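Local coordinates for RNA-dependent RNA Polymerase (Bombyx mori cytoplasmic polyhedrosis virus, PDB 6TZ0), which catalyses RNA-templated RNA synthesis inside the double-stranded RNA virus, making plus strands in transcription and probably also the complementary minus strands in genome replication, at residues A[1044-1049]-A[1148-1153]; A[1156-1161]-A[1184-1189]; A[259-264]-A[727-732]. All coordinates share one frame; numbering follows the deposited sequence.

Contact 1: A[1044-1049]-A[1148-1153]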
ATOM      1  N   ASN A1044      33.138 -16.964   4.668  1.00 32.83           N
ATOM      2  CA  ASN A1044      32.772 -16.058   3.583  1.00 32.83           C
ATOM      3  C   ASN A1044      31.502 -15.263   3.860  1.00 32.83           C
ATOM      4  O   ASN A1044      30.552 -15.765   4.455  1.00 32.83           O
ATOM      5  CB  ASN A1044      32.605 -16.843   2.283  1.00 32.83           C
ATOM      6  CG  ASN A1044      31.618 -17.985   2.392  1.00 32.83           C
ATOM      7  OD1 ASN A1044      31.129 -18.305   3.462  1.00 32.83           O
ATOM      8  ND2 ASN A1044      31.275 -18.573   1.257  1.00 32.83           N
ATOM      9  N   LEU A1045      31.507 -14.002   3.450  1.00 31.62           N
ATOM     10  CA  LEU A1045      30.424 -13.091   3.768  1.00 31.62           C
ATOM     11  C   LEU A1045      29.340 -13.048   2.699  1.00 31.62           C
ATOM     12  O   LEU A1045      28.489 -12.155   2.732  1.00 31.62           O
ATOM     13  CB  LEU A1045      30.999 -11.704   4.063  1.00 31.62           C
ATOM     14  CG  LEU A1045      32.040 -11.050   3.160  1.00 31.62           C
ATOM     15  CD1 LEU A1045      31.417 -10.265   2.058  1.00 31.62           C
ATOM     16  CD2 LEU A1045      32.916 -10.151   3.993  1.00 31.62           C
ATOM     17  N   ALA A1046      29.347 -14.006   1.774  1.00 31.12           N
ATOM     18  CA  ALA A1046      28.232 -14.283   0.879  1.00 31.12           C
ATOM     19  C   ALA A1046      28.365 -15.726   0.426  1.00 31.12           C
ATOM     20  O   ALA A1046      29.431 -16.333   0.553  1.00 31.12           O
ATOM     21  CB  ALA A1046      28.199 -13.335  -0.320  1.00 31.12           C
ATOM     22  N   TYR A1047      27.271 -16.286  -0.103  1.00 28.74           N
ATOM     23  CA  TYR A1047      27.330 -17.670  -0.560  1.00 28.74           C
ATOM     24  C   TYR A1047      28.168 -17.836  -1.819  1.00 28.74           C
ATOM     25  O   TYR A1047      28.647 -18.942  -2.078  1.00 28.74           O
ATOM     26  CB  TYR A1047      25.936 -18.251  -0.805  1.00 28.74           C
ATOM     27  CG  TYR A1047      25.158 -18.590   0.437  1.00 28.74           C
ATOM     28  CD1 TYR A1047      25.536 -19.653   1.234  1.00 28.74           C
ATOM     29  CD2 TYR A1047      24.015 -17.888   0.778  1.00 28.74           C
ATOM     30  CE1 TYR A1047      24.831 -19.976   2.361  1.00 28.74           C
ATOM     31  CE2 TYR A1047      23.301 -18.206   1.905  1.00 28.74           C
ATOM     32  CZ  TYR A1047      23.714 -19.251   2.691  1.00 28.74           C
ATOM     33  OH  TYR A1047      23.001 -19.584   3.815  1.00 28.74           O
ATOM     34  N   ASN A1048      28.379 -16.775  -2.593  1.00 32.27           N
ATOM     35  CA  ASN A1048      29.242 -16.855  -3.763  1.00 32.27           C
ATOM     36  C   ASN A1048      30.667 -16.377  -3.514  1.00 32.27           C
ATOM     37  O   ASN A1048      31.485 -16.425  -4.435  1.00 32.27           O
ATOM     38  CB  ASN A1048      28.659 -16.065  -4.938  1.00 32.27           C
ATOM     39  CG  ASN A1048      28.482 -14.589  -4.640  1.00 32.27           C
ATOM     40  OD1 ASN A1048      28.618 -14.139  -3.509  1.00 32.27           O
ATOM     41  ND2 ASN A1048      28.244 -13.815  -5.683  1.00 32.27           N
ATOM     42  N   MET A1049      30.985 -15.899  -2.318  1.00 31.70           N
ATOM     43  CA  MET A1049      32.277 -15.278  -2.052  1.00 31.70           C
ATOM     44  C   MET A1049      33.187 -16.167  -1.217  1.00 31.70           C
ATOM     45  O   MET A1049      33.962 -15.676  -0.400  1.00 31.70           O
ATOM     46  CB  MET A1049      32.099 -13.919  -1.383  1.00 31.70           C
ATOM     47  CG  MET A1049      31.555 -12.860  -2.313  1.00 31.70           C
ATOM     48  SD  MET A1049      31.340 -11.275  -1.511  1.00 31.70           S
ATOM     49  CE  MET A1049      33.047 -10.837  -1.265  1.00 31.70           C
ATOM     50  N   LEU A1148      26.501  -5.457  -8.272  1.00 41.10           N
ATOM     51  CA  LEU A1148      27.729  -5.055  -7.582  1.00 41.10           C
ATOM     52  C   LEU A1148      27.409  -4.785  -6.112  1.00 41.10           C
ATOM     53  O   LEU A1148      27.450  -3.653  -5.634  1.00 41.10           O
ATOM     54  CB  LEU A1148      28.334  -3.820  -8.257  1.00 41.10           C
ATOM     55  CG  LEU A1148      29.229  -3.824  -9.507  1.00 41.10           C
ATOM     56  CD1 LEU A1148      30.594  -4.358  -9.258  1.00 41.10           C
ATOM     57  CD2 LEU A1148      28.634  -4.633 -10.619  1.00 41.10           C
ATOM     58  N   PHE A1149      27.087  -5.858  -5.391  1.00 36.75           N
ATOM     59  CA  PHE A1149      26.497  -5.728  -4.060  1.00 36.75           C
ATOM     60  C   PHE A1149      27.544  -5.361  -3.008  1.00 36.75           C
ATOM     61  O   PHE A1149      27.441  -4.317  -2.361  1.00 36.75           O
ATOM     62  CB  PHE A1149      25.778  -7.032  -3.713  1.00 36.75           C
ATOM     63  CG  PHE A1149      25.036  -7.023  -2.409  1.00 36.75           C
ATOM     64  CD1 PHE A1149      23.785  -6.440  -2.311  1.00 36.75           C
ATOM     65  CD2 PHE A1149      25.562  -7.652  -1.299  1.00 36.75           C
ATOM     66  CE1 PHE A1149      23.095  -6.448  -1.115  1.00 36.75           C
ATOM     67  CE2 PHE A1149      24.876  -7.665  -0.106  1.00 36.75           C
ATOM     68  CZ  PHE A1149      23.641  -7.062  -0.012  1.00 36.75           C
ATOM     69  N   PHE A1150      28.559  -6.205  -2.823  1.00 35.48           N
ATOM     70  CA  PHE A1150      29.698  -5.869  -1.973  1.00 35.48           C
ATOM     71  C   PHE A1150      30.819  -5.155  -2.710  1.00 35.48           C
ATOM     72  O   PHE A1150      31.738  -4.652  -2.059  1.00 35.48           O
ATOM     73  CB  PHE A1150      30.300  -7.114  -1.313  1.00 35.48           C
ATOM     74  CG  PHE A1150      29.550  -7.596  -0.113  1.00 35.48           C
ATOM     75  CD1 PHE A1150      29.622  -6.904   1.081  1.00 35.48           C
ATOM     76  CD2 PHE A1150      28.830  -8.772  -0.159  1.00 35.48           C
ATOM     77  CE1 PHE A1150      28.949  -7.355   2.194  1.00 35.48           C
ATOM     78  CE2 PHE A1150      28.159  -9.229   0.951  1.00 35.48           C
ATOM     79  CZ  PHE A1150      28.221  -8.520   2.131  1.00 35.48           C
ATOM     80  N   LEU A1151      30.775  -5.097  -4.030  1.00 37.59           N
ATOM     81  CA  LEU A1151      31.884  -4.585  -4.814  1.00 37.59           C
ATOM     82  C   LEU A1151      31.708  -3.096  -5.096  1.00 37.59           C
ATOM     83  O   LEU A1151      30.624  -2.531  -4.949  1.00 37.59           O
ATOM     84  CB  LEU A1151      32.012  -5.371  -6.112  1.00 37.59           C
ATOM     85  CG  LEU A1151      32.860  -6.634  -6.216  1.00 37.59           C
ATOM     86  CD1 LEU A1151      34.287  -6.238  -5.996  1.00 37.59           C
ATOM     87  CD2 LEU A1151      32.450  -7.722  -5.240  1.00 37.59           C
ATOM     88  N   SER A1152      32.796  -2.461  -5.519  1.00 41.94           N
ATOM     89  CA  SER A1152      32.840  -1.008  -5.606  1.00 41.94           C
ATOM     90  C   SER A1152      32.187  -0.496  -6.881  1.00 41.94           C
ATOM     91  O   SER A1152      32.319  -1.091  -7.952  1.00 41.94           O
ATOM     92  CB  SER A1152      34.282  -0.512  -5.547  1.00 41.94           C
ATOM     93  OG  SER A1152      34.989  -0.869  -6.715  1.00 41.94           O
ATOM     94  N   ASP A1153      31.496   0.633  -6.756  1.00 46.50           N
ATOM     95  CA  ASP A1153      30.862   1.316  -7.872  1.00 46.50           C
ATOM     96  C   ASP A1153      31.807   2.243  -8.617  1.00 46.50           C
ATOM     97  O   ASP A1153      31.380   2.899  -9.570  1.00 46.50           O
ATOM     98  CB  ASP A1153      29.668   2.135  -7.376  1.00 46.50           C
ATOM     99  CG  ASP A1153      28.526   1.273  -6.898  1.00 46.50           C
ATOM    100  OD1 ASP A1153      28.375   0.144  -7.407  1.00 46.50           O
ATOM    101  OD2 ASP A1153      27.770   1.731  -6.016  1.00 46.50           O
TER

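Contact 2: A[1156-1161]-A[1184-1189]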
ATOM      1  N   VAL A1156      37.668   4.019 -10.546  1.00 46.38           N
ATOM      2  CA  VAL A1156      39.004   4.431 -10.141  1.00 46.38           C
ATOM      3  C   VAL A1156      39.700   3.320  -9.357  1.00 46.38           C
ATOM      4  O   VAL A1156      40.932   3.253  -9.329  1.00 46.38           O
ATOM      5  CB  VAL A1156      38.886   5.758  -9.356  1.00 46.38           C
ATOM      6  CG1 VAL A1156      40.237   6.321  -8.928  1.00 46.38           C
ATOM      7  CG2 VAL A1156      38.149   6.790 -10.189  1.00 46.38           C
ATOM      8  N   SER A1157      38.939   2.384  -8.789  1.00 42.08           N
ATOM      9  CA  SER A1157      39.515   1.283  -8.027  1.00 42.08           C
ATOM     10  C   SER A1157      40.293   0.286  -8.879  1.00 42.08           C
ATOM     11  O   SER A1157      40.956  -0.590  -8.317  1.00 42.08           O
ATOM     12  CB  SER A1157      38.414   0.547  -7.273  1.00 42.08           C
ATOM     13  OG  SER A1157      37.537  -0.101  -8.173  1.00 42.08           O
ATOM     14  N   ALA A1158      40.239   0.393 -10.203  1.00 44.47           N
ATOM     15  CA  ALA A1158      40.986  -0.482 -11.089  1.00 44.47           C
ATOM     16  C   ALA A1158      42.259   0.146 -11.633  1.00 44.47           C
ATOM     17  O   ALA A1158      42.951  -0.500 -12.424  1.00 44.47           O
ATOM     18  CB  ALA A1158      40.108  -0.919 -12.260  1.00 44.47           C
ATOM     19  N   GLU A1159      42.596   1.378 -11.237  1.00 48.72           N
ATOM     20  CA  GLU A1159      43.763   2.026 -11.823  1.00 48.72           C
ATOM     21  C   GLU A1159      45.063   1.468 -11.271  1.00 48.72           C
ATOM     22  O   GLU A1159      46.119   1.681 -11.874  1.00 48.72           O
ATOM     23  CB  GLU A1159      43.713   3.545 -11.623  1.00 48.72           C
ATOM     24  CG  GLU A1159      43.934   4.063 -10.208  1.00 48.72           C
ATOM     25  CD  GLU A1159      45.365   4.510  -9.935  1.00 48.72           C
ATOM     26  OE1 GLU A1159      46.106   4.787 -10.902  1.00 48.72           O
ATOM     27  OE2 GLU A1159      45.744   4.596  -8.746  1.00 48.72           O
ATOM     28  N   ARG A1160      45.018   0.754 -10.149  1.00 43.30           N
ATOM     29  CA  ARG A1160      46.228   0.159  -9.609  1.00 43.30           C
ATOM     30  C   ARG A1160      46.561  -1.161 -10.287  1.00 43.30           C
ATOM     31  O   ARG A1160      47.650  -1.699 -10.067  1.00 43.30           O
ATOM     32  CB  ARG A1160      46.081  -0.029  -8.092  1.00 43.30           C
ATOM     33  CG  ARG A1160      45.247  -1.212  -7.622  1.00 43.30           C
ATOM     34  CD  ARG A1160      46.183  -2.283  -7.088  1.00 43.30           C
ATOM     35  NE  ARG A1160      45.539  -3.537  -6.739  1.00 43.30           N
ATOM     36  CZ  ARG A1160      45.126  -3.854  -5.523  1.00 43.30           C
ATOM     37  NH1 ARG A1160      45.278  -2.997  -4.529  1.00 43.30           N
ATOM     38  NH2 ARG A1160      44.568  -5.033  -5.308  1.00 43.30           N
ATOM     39  N   LEU A1161      45.656  -1.687 -11.110  1.00 43.20           N
ATOM     40  CA  LEU A1161      45.775  -3.029 -11.658  1.00 43.20           C
ATOM     41  C   LEU A1161      46.290  -3.067 -13.087  1.00 43.20           C
ATOM     42  O   LEU A1161      46.754  -4.122 -13.528  1.00 43.20           O
ATOM     43  CB  LEU A1161      44.413  -3.726 -11.609  1.00 43.20           C
ATOM     44  CG  LEU A1161      43.877  -4.056 -10.222  1.00 43.20           C
ATOM     45  CD1 LEU A1161      42.444  -4.515 -10.315  1.00 43.20           C
ATOM     46  CD2 LEU A1161      44.731  -5.138  -9.610  1.00 43.20           C
ATOM     47  N   LEU A1184      35.715  -2.104 -16.423  1.00 40.11           N
ATOM     48  CA  LEU A1184      34.754  -2.981 -17.075  1.00 40.11           C
ATOM     49  C   LEU A1184      35.411  -4.238 -17.627  1.00 40.11           C
ATOM     50  O   LEU A1184      34.787  -5.304 -17.612  1.00 40.11           O
ATOM     51  CB  LEU A1184      34.026  -2.219 -18.179  1.00 40.11           C
ATOM     52  CG  LEU A1184      32.733  -1.467 -17.856  1.00 40.11           C
ATOM     53  CD1 LEU A1184      32.920  -0.346 -16.876  1.00 40.11           C
ATOM     54  CD2 LEU A1184      32.227  -0.895 -19.138  1.00 40.11           C
ATOM     55  N   HIS A1185      36.668  -4.152 -18.084  1.00 41.18           N
ATOM     56  CA  HIS A1185      37.344  -5.368 -18.526  1.00 41.18           C
ATOM     57  C   HIS A1185      37.660  -6.298 -17.365  1.00 41.18           C
ATOM     58  O   HIS A1185      37.587  -7.522 -17.512  1.00 41.18           O
ATOM     59  CB  HIS A1185      38.622  -5.031 -19.281  1.00 41.18           C
ATOM     60  CG  HIS A1185      39.355  -6.236 -19.781  1.00 41.18           C
ATOM     61  ND1 HIS A1185      40.329  -6.870 -19.042  1.00 41.18           N
ATOM     62  CD2 HIS A1185      39.242  -6.937 -20.932  1.00 41.18           C
ATOM     63  CE1 HIS A1185      40.797  -7.899 -19.723  1.00 41.18           C
ATOM     64  NE2 HIS A1185      40.151  -7.964 -20.873  1.00 41.18           N
ATOM     65  N   ILE A1186      38.026  -5.745 -16.211  1.00 41.18           N
ATOM     66  CA  ILE A1186      38.368  -6.601 -15.085  1.00 41.18           C
ATOM     67  C   ILE A1186      37.120  -7.253 -14.499  1.00 41.18           C
ATOM     68  O   ILE A1186      37.137  -8.443 -14.173  1.00 41.18           O
ATOM     69  CB  ILE A1186      39.181  -5.810 -14.046  1.00 41.18           C
ATOM     70  CG1 ILE A1186      40.571  -5.537 -14.613  1.00 41.18           C
ATOM     71  CG2 ILE A1186      39.335  -6.576 -12.756  1.00 41.18           C
ATOM     72  CD1 ILE A1186      41.333  -4.485 -13.877  1.00 41.18           C
ATOM     73  N   LEU A1187      36.005  -6.517 -14.414  1.00 40.73           N
ATOM     74  CA  LEU A1187      34.757  -7.151 -13.981  1.00 40.73           C
ATOM     75  C   LEU A1187      34.215  -8.140 -15.004  1.00 40.73           C
ATOM     76  O   LEU A1187      33.549  -9.109 -14.629  1.00 40.73           O
ATOM     77  CB  LEU A1187      33.678  -6.115 -13.695  1.00 40.73           C
ATOM     78  CG  LEU A1187      33.714  -5.239 -12.455  1.00 40.73           C
ATOM     79  CD1 LEU A1187      32.560  -4.280 -12.546  1.00 40.73           C
ATOM     80  CD2 LEU A1187      33.601  -6.081 -11.206  1.00 40.73           C
ATOM     81  N   ARG A1188      34.480  -7.916 -16.291  1.00 44.79           N
ATOM     82  CA  ARG A1188      33.901  -8.762 -17.328  1.00 44.79           C
ATOM     83  C   ARG A1188      34.559 -10.139 -17.376  1.00 44.79           C
ATOM     84  O   ARG A1188      33.926 -11.109 -17.805  1.00 44.79           O
ATOM     85  CB  ARG A1188      34.008  -8.024 -18.669  1.00 44.79           C
ATOM     86  CG  ARG A1188      33.410  -8.675 -19.906  1.00 44.79           C
ATOM     87  CD  ARG A1188      34.490  -9.289 -20.760  1.00 44.79           C
ATOM     88  NE  ARG A1188      33.978  -9.813 -22.020  1.00 44.79           N
ATOM     89  CZ  ARG A1188      33.897  -9.112 -23.142  1.00 44.79           C
ATOM     90  NH1 ARG A1188      34.303  -7.854 -23.172  1.00 44.79           N
ATOM     91  NH2 ARG A1188      33.421  -9.677 -24.242  1.00 44.79           N
ATOM     92  N   SER A1189      35.799 -10.261 -16.914  1.00 41.92           N
ATOM     93  CA  SER A1189      36.595 -11.467 -17.128  1.00 41.92           C
ATOM     94  C   SER A1189      37.272 -11.925 -15.847  1.00 41.92           C
ATOM     95  O   SER A1189      38.483 -12.139 -15.807  1.00 41.92           O
ATOM     96  CB  SER A1189      37.635 -11.229 -18.209  1.00 41.92           C
ATOM     97  OG  SER A1189      38.568 -10.252 -17.804  1.00 41.92           O
TER

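Contact 3: A[259-264]-A[727-732]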
ATOM      1  N   GLU A 259      20.545 -23.473  16.979  1.00 37.54           N
ATOM      2  CA  GLU A 259      21.079 -24.595  17.744  1.00 37.54           C
ATOM      3  C   GLU A 259      22.286 -25.225  17.063  1.00 37.54           C
ATOM      4  O   GLU A 259      23.236 -25.638  17.742  1.00 37.54           O
ATOM      5  CB  GLU A 259      19.991 -25.641  17.957  1.00 37.54           C
ATOM      6  CG  GLU A 259      20.408 -26.805  18.819  1.00 37.54           C
ATOM      7  CD  GLU A 259      19.298 -27.803  19.004  1.00 37.54           C
ATOM      8  OE1 GLU A 259      18.195 -27.563  18.475  1.00 37.54           O
ATOM      9  OE2 GLU A 259      19.527 -28.832  19.669  1.00 37.54           O
ATOM     10  N   ALA A 260      22.266 -25.297  15.730  1.00 35.38           N
ATOM     11  CA  ALA A 260      23.419 -25.823  15.001  1.00 35.38           C
ATOM     12  C   ALA A 260      24.653 -24.948  15.199  1.00 35.38           C
ATOM     13  O   ALA A 260      25.750 -25.455  15.464  1.00 35.38           O
ATOM     14  CB  ALA A 260      23.087 -25.946  13.518  1.00 35.38           C
ATOM     15  N   LEU A 261      24.477 -23.632  15.115  1.00 33.33           N
ATOM     16  CA  LEU A 261      25.580 -22.703  15.292  1.00 33.33           C
ATOM     17  C   LEU A 261      26.032 -22.638  16.745  1.00 33.33           C
ATOM     18  O   LEU A 261      27.201 -22.346  17.009  1.00 33.33           O
ATOM     19  CB  LEU A 261      25.156 -21.327  14.788  1.00 33.33           C
ATOM     20  CG  LEU A 261      26.205 -20.256  14.519  1.00 33.33           C
ATOM     21  CD1 LEU A 261      27.080 -20.656  13.347  1.00 33.33           C
ATOM     22  CD2 LEU A 261      25.498 -18.970  14.229  1.00 33.33           C
ATOM     23  N   HIS A 262      25.125 -22.907  17.689  1.00 34.79           N
ATOM     24  CA  HIS A 262      25.517 -23.123  19.078  1.00 34.79           C
ATOM     25  C   HIS A 262      26.439 -24.327  19.218  1.00 34.79           C
ATOM     26  O   HIS A 262      27.487 -24.245  19.865  1.00 34.79           O
ATOM     27  CB  HIS A 262      24.279 -23.309  19.946  1.00 34.79           C
ATOM     28  CG  HIS A 262      24.580 -23.788  21.331  1.00 34.79           C
ATOM     29  ND1 HIS A 262      25.140 -22.983  22.295  1.00 34.79           N
ATOM     30  CD2 HIS A 262      24.400 -24.997  21.910  1.00 34.79           C
ATOM     31  CE1 HIS A 262      25.293 -23.672  23.409  1.00 34.79           C
ATOM     32  NE2 HIS A 262      24.850 -24.897  23.203  1.00 34.79           N
ATOM     33  N   ASN A 263      26.063 -25.458  18.619  1.00 35.05           N
ATOM     34  CA  ASN A 263      26.890 -26.655  18.740  1.00 35.05           C
ATOM     35  C   ASN A 263      28.173 -26.598  17.922  1.00 35.05           C
ATOM     36  O   ASN A 263      29.036 -27.457  18.123  1.00 35.05           O
ATOM     37  CB  ASN A 263      26.100 -27.905  18.358  1.00 35.05           C
ATOM     38  CG  ASN A 263      25.146 -28.344  19.445  1.00 35.05           C
ATOM     39  OD1 ASN A 263      25.479 -28.310  20.626  1.00 35.05           O
ATOM     40  ND2 ASN A 263      23.959 -28.769  19.053  1.00 35.05           N
ATOM     41  N   VAL A 264      28.317 -25.639  17.000  1.00 34.68           N
ATOM     42  CA  VAL A 264      29.606 -25.437  16.333  1.00 34.68           C
ATOM     43  C   VAL A 264      30.684 -25.033  17.335  1.00 34.68           C
ATOM     44  O   VAL A 264      31.785 -25.593  17.344  1.00 34.68           O
ATOM     45  CB  VAL A 264      29.470 -24.412  15.192  1.00 34.68           C
ATOM     46  CG1 VAL A 264      30.830 -23.962  14.695  1.00 34.68           C
ATOM     47  CG2 VAL A 264      28.733 -25.036  14.050  1.00 34.68           C
ATOM     48  N   VAL A 727      21.795 -11.438   8.751  1.00 27.32           N
ATOM     49  CA  VAL A 727      23.214 -11.238   9.006  1.00 27.32           C
ATOM     50  C   VAL A 727      23.604 -12.115  10.184  1.00 27.32           C
ATOM     51  O   VAL A 727      22.953 -12.076  11.232  1.00 27.32           O
ATOM     52  CB  VAL A 727      23.548  -9.761   9.280  1.00 27.32           C
ATOM     53  CG1 VAL A 727      25.004  -9.603   9.666  1.00 27.32           C
ATOM     54  CG2 VAL A 727      23.233  -8.913   8.061  1.00 27.32           C
ATOM     55  N   VAL A 728      24.636 -12.935   9.997  1.00 28.10           N
ATOM     56  CA  VAL A 728      25.146 -13.835  11.031  1.00 28.10           C
ATOM     57  C   VAL A 728      26.650 -13.605  11.113  1.00 28.10           C
ATOM     58  O   VAL A 728      27.392 -14.081  10.252  1.00 28.10           O
ATOM     59  CB  VAL A 728      24.841 -15.309  10.736  1.00 28.10           C
ATOM     60  CG1 VAL A 728      25.381 -16.179  11.827  1.00 28.10           C
ATOM     61  CG2 VAL A 728      23.358 -15.549  10.579  1.00 28.10           C
ATOM     62  N   ASN A 729      27.098 -12.889  12.147  1.00 27.96           N
ATOM     63  CA  ASN A 729      28.514 -12.679  12.488  1.00 27.96           C
ATOM     64  C   ASN A 729      29.300 -11.994  11.370  1.00 27.96           C
ATOM     65  O   ASN A 729      30.342 -12.472  10.928  1.00 27.96           O
ATOM     66  CB  ASN A 729      29.189 -13.991  12.896  1.00 27.96           C
ATOM     67  CG  ASN A 729      28.819 -14.419  14.278  1.00 27.96           C
ATOM     68  OD1 ASN A 729      28.773 -13.606  15.190  1.00 27.96           O
ATOM     69  ND2 ASN A 729      28.570 -15.709  14.453  1.00 27.96           N
ATOM     70  N   GLY A 730      28.802 -10.841  10.939  1.00 28.55           N
ATOM     71  CA  GLY A 730      29.482 -10.093   9.900  1.00 28.55           C
ATOM     72  C   GLY A 730      29.347 -10.682   8.518  1.00 28.55           C
ATOM     73  O   GLY A 730      30.150 -10.373   7.640  1.00 28.55           O
ATOM     74  N   THR A 731      28.325 -11.502   8.297  1.00 29.85           N
ATOM     75  CA  THR A 731      28.174 -12.290   7.083  1.00 29.85           C
ATOM     76  C   THR A 731      26.717 -12.288   6.646  1.00 29.85           C
ATOM     77  O   THR A 731      25.827 -12.572   7.451  1.00 29.85           O
ATOM     78  CB  THR A 731      28.674 -13.720   7.323  1.00 29.85           C
ATOM     79  OG1 THR A 731      30.106 -13.739   7.383  1.00 29.85           O
ATOM     80  CG2 THR A 731      28.158 -14.688   6.295  1.00 29.85           C
ATOM     81  N   PHE A 732      26.482 -11.971   5.376  1.00 29.37           N
ATOM     82  CA  PHE A 732      25.143 -11.902   4.802  1.00 29.37           C
ATOM     83  C   PHE A 732      24.730 -13.262   4.253  1.00 29.37           C
ATOM     84  O   PHE A 732      25.335 -13.756   3.299  1.00 29.37           O
ATOM     85  CB  PHE A 732      25.118 -10.838   3.707  1.00 29.37           C
ATOM     86  CG  PHE A 732      23.843 -10.788   2.930  1.00 29.37           C
ATOM     87  CD1 PHE A 732      22.663 -10.401   3.536  1.00 29.37           C
ATOM     88  CD2 PHE A 732      23.837 -11.071   1.574  1.00 29.37           C
ATOM     89  CE1 PHE A 732      21.495 -10.340   2.819  1.00 29.37           C
ATOM     90  CE2 PHE A 732      22.669 -11.009   0.852  1.00 29.37           C
ATOM     91  CZ  PHE A 732      21.501 -10.642   1.477  1.00 29.37           C
TER

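Contact 1: A[1044-1049]-A[1148-1153]
L1045 lays its CD1 methyl over one face of the F1150 ring. It sits 3.5 Å from the ring centroid and only 8° off the normal, a CH-pi contact near the middle of the face. L1045 CG stands between the backbone N and the carbonyl carbon (chi1 47°), and this swings CD1 onto the ring. The carbonyl O of the same residue comes to 3.4 Å from F1150 CE2, and A1046 CB lies obliquely to the ring, 4.3 Å from F1150 CE2. M1049 adds a Met-aromatic contact: its SD is 3.8 Å from F1150 CD2 and approaches obliquely, the chain bending at chi3 (69°). A turn over A1046-M1049 brings both its end residues to the ring, M1049 N giving a weak bond to A1046 O. Beyond the first shell, F1150 CE2 lies in plane at the edge of the F1149 ring, and F769 packs on F1150. All four touching residues are buried, and two segments without regular secondary structure meet around the single F1150 ring in the C-terminal region. Helix 1054-1062 borders it through F1059 against M1049 and A1058 against L1151, while helix 325-339 holds Y1047, whose OH bonds A329 O.

Contact 2: A[1156-1161]-A[1184-1189]
I1186 reaches from the last turn of helix 1174-1188 to A1158 and L1161, joining the C-terminal end of a helix to a 3-10 turn and the bend that follows it. The tight part is small and wholly aliphatic. I1186 CD1 stands 3.7 Å from L1161 CD1 and 3.9 Å from L1161 CB, and A1158 CB closes in at 4.1 Å, so the CD1 methyl of I1186 carries the closest contacts. The isoleucine is drawn out to full length, CD1 nearly anti to CA (chi2 165°), and this lets it span from the helix to the turn; the leucine meets it at a slant. The backbone supplies the matching shape. E1159 N bonds V1156 O in the 3-10 turn and L1161 N bonds A1158 O in the next, which presents A1158 and L1161 to the helix together. L1062 of helix 1054-1062 lies against both A1158 and I1186, and L1198 of strand 1196-1202 also touches I1186, extending the hydrophobic cluster. The other side of the turn is looser and faces solvent. E1159 is exposed; its side chain starts away from residues 1184-1189 and touches N1179, earlier on the helix. R1160 is partly exposed, with L1161 CD2 in plane at the edge of its guanidinium group. Along the helix, by contrast, R1188 is buried and salt-bridged to E861. The H1185 ring stacks on F1024. Just where the helical conformation ends, S1189 folds back over the rim of one face of the H1185 ring, and its OG donates to H1185 O at 2.9 Å, tilted 22° from the carbonyl plane.

Contact 3: A[259-264]-A[727-732]
L261 overlaps V728 through one methyl each, L261 CD2 resting 3.7 Å from V728 CG1 as the two side chains run antiparallel past one another. The leucine CG lies opposite the backbone N (chi1 -164°), sending the branch off the helix surface toward the loop, and V728 answers with the branch that is itself opposite its own N. The same L261 CD2 grazes the amide of N729 at 4.5 Å from ND2, a peripheral approach. All three residues are buried. The helical segment is held by ordinary i to i+4 bonds, N263 N to E259 O and V264 N to A260 O, and E259 forms a salt bridge with R300. Q325, at the start of helix 325-339, touches both L261 and N729 and gives a weak bond to V728 O, so it fills in beside the leucine. N718 also meets both residues. On the other segment, V728 N bonds T731 O at 2.8 Å, and W272 NE1 bonds G730 O. N729 and G730 both have positive phi (60° and 74°), consistent with a type I' turn, the tight Asn-Gly reversal characteristic of two-residue beta hairpins, here linking strands 725-727 and 732-733.

How the contacts relate
From the N terminus, contact 3 closes first: its 462-residue loop runs through the central polymerase region and ties helix 257-264 of the N-terminal region to the 725-733 hairpin. Contact 1 then closes 98 residues, joining two loops of the C-terminal region, and contact 2 closes 22, joining the 3-10 turn to the end of helix 1174-1188. The three follow in series; none nests or crosses. Space nevertheless links them. L1045 and N1044 of contact 1 lie against G730, T731 and F732 of contact 3. Contact 1 reaches contact 2 through a probable hydrogen bond between S1152 OG and S1157 OG. Contacts 2 and 3 stay about 17 Å apart at their nearest atoms.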